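Local coordinates for carboxysome shell vertex protein CcmL (Nostoc sp., PDB 4N8X) that probably forms the pentameric vertices of the shell of the carboxysome, the polyhedral inclusion that sequesters RuBisCO for carbon dioxide fixation, at residues Leu68-Glu71 with Gln72-Val75. Residues are numbered along the deposited sequence; the frame is centred on the assembly and turned at random.
Sequences LGNE and QRPV
Asn70 and Arg73 are the first and last residues of a type I beta turn in the loop between strands 55-60 and 77-88, and they are joined twice. Arg73 N donates to Asn70 O at 2.9 Å, closing the turn. A second bond joins the side chains: Arg73 NH2 donates to Asn70 OD1 at 3.0 Å, in both the amide's carbonyl plane and the guanidinium plane, although those planes are 62° apart. With CG beside its own backbone N (chi1 -62°) and the chain extended to NE, Arg73 runs back over the turn, and its CG packs 3.4 Å from Gly69 O. Asn70 is buried: OD1 also accepts from Asn46 ND2, and ND2 donates to Ala64 O, which fixes the amide's rotation. Val75 CG2 lies against the same amide, 4.1 Å from Asn70 ND2, while Val75 also packs on Met1 of a neighbouring subunit. Glu71 and Gln72, the two central residues, are exposed; Glu71 bends at chi2 (78°), whereas Gln72 stays extended beyond CG and packs on Gln66 of a neighbouring subunit. Replacing Arg73 by alanine is likely to cost Asn70 OD1 its in-plane NH2 donor. Gly69 O sits 3.1 Å above the Arg73 guanidinium plane, offset toward its rim.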
loop_
_atom_site.group_PDB
_atom_site.type_symbol
_atom_site.label_atom_id
_atom_site.label_comp_id
_atom_site.label_asym_id
_atom_site.label_seq_id
_atom_site.Cartn_x
_atom_site.Cartn_y
_atom_site.Cartn_z
ATOM N N LEU A 68 14.451 -9.580 12.610
ATOM C CA LEU A 68 14.366 -9.993 14.018
ATOM C C LEU A 68 14.249 -8.803 14.970
ATOM O O LEU A 68 14.972 -7.796 14.856
ATOM C CB LEU A 68 15.495 -10.974 14.426
ATOM C CG LEU A 68 16.793 -10.650 15.183
ATOM C CD1 LEU A 68 16.605 -10.045 16.562
ATOM C CD2 LEU A 68 17.584 -11.937 15.336
ATOM N N GLY A 69 13.324 -8.916 15.907
ATOM C CA GLY A 69 13.071 -7.838 16.846
ATOM C C GLY A 69 12.002 -6.860 16.381
ATOM O O GLY A 69 11.402 -6.179 17.216
ATOM N N ASN A 70 11.752 -6.796 15.069
ATOM C CA ASN A 70 10.811 -5.814 14.508
ATOM C C ASN A 70 9.332 -6.233 14.568
ATOM O O ASN A 70 8.454 -5.440 14.207
ATOM C CB ASN A 70 11.157 -5.491 13.039
ATOM C CG ASN A 70 12.349 -4.547 12.889
ATOM O OD1 ASN A 70 12.938 -4.104 13.873
ATOM N ND2 ASN A 70 12.711 -4.258 11.651
ATOM N N GLU A 71 9.054 -7.460 15.025
ATOM C CA GLU A 71 7.750 -8.093 14.815
ATOM C C GLU A 71 6.580 -7.297 15.342
ATOM O O GLU A 71 5.502 -7.246 14.728
ATOM C CB GLU A 71 7.705 -9.491 15.451
ATOM C CG GLU A 71 8.944 -10.328 15.176
ATOM C CD GLU A 71 10.111 -9.936 16.046
ATOM O OE1 GLU A 71 9.946 -9.877 17.271
ATOM O OE2 GLU A 71 11.189 -9.665 15.497
ATOM N N GLN A 72 6.779 -6.727 16.522
ATOM C CA GLN A 72 5.759 -5.950 17.180
ATOM C C GLN A 72 6.233 -4.506 17.334
ATOM O O GLN A 72 5.825 -3.807 18.244
ATOM C CB GLN A 72 5.409 -6.610 18.514
ATOM C CG GLN A 72 4.942 -8.050 18.307
ATOM C CD GLN A 72 4.845 -8.845 19.582
ATOM O OE1 GLN A 72 5.297 -8.410 20.644
ATOM N NE2 GLN A 72 4.255 -10.031 19.488
ATOM N N ARG A 73 7.094 -4.071 16.417
ATOM C CA ARG A 73 7.504 -2.679 16.336
ATOM C C ARG A 73 6.740 -1.987 15.198
ATOM O O ARG A 73 6.369 -2.635 14.220
ATOM C CB ARG A 73 9.015 -2.560 16.055
ATOM C CG ARG A 73 9.928 -3.167 17.159
ATOM C CD ARG A 73 11.389 -2.792 16.837
ATOM N NE ARG A 73 12.282 -2.966 17.983
ATOM C CZ ARG A 73 13.493 -3.500 17.893
ATOM N NH1 ARG A 73 14.248 -3.633 18.983
ATOM N NH2 ARG A 73 13.935 -3.934 16.717
ATOM N N PRO A 74 6.505 -0.676 15.326
ATOM C CA PRO A 74 5.708 0.014 14.283
ATOM C C PRO A 74 6.570 0.589 13.204
ATOM O O PRO A 74 6.691 1.810 13.045
ATOM C CB PRO A 74 4.994 1.135 15.060
ATOM C CG PRO A 74 5.894 1.407 16.263
ATOM C CD PRO A 74 6.533 0.062 16.603
ATOM N N VAL A 75 7.138 -0.308 12.405
ATOM C CA VAL A 75 8.010 0.079 11.322
ATOM C C VAL A 75 7.371 -0.449 10.047
ATOM O O VAL A 75 6.883 -1.586 9.999
ATOM C CB VAL A 75 9.408 -0.494 11.517
ATOM C CG1 VAL A 75 9.988 0.022 12.829
ATOM C CG2 VAL A 75 9.339 -1.994 11.586
#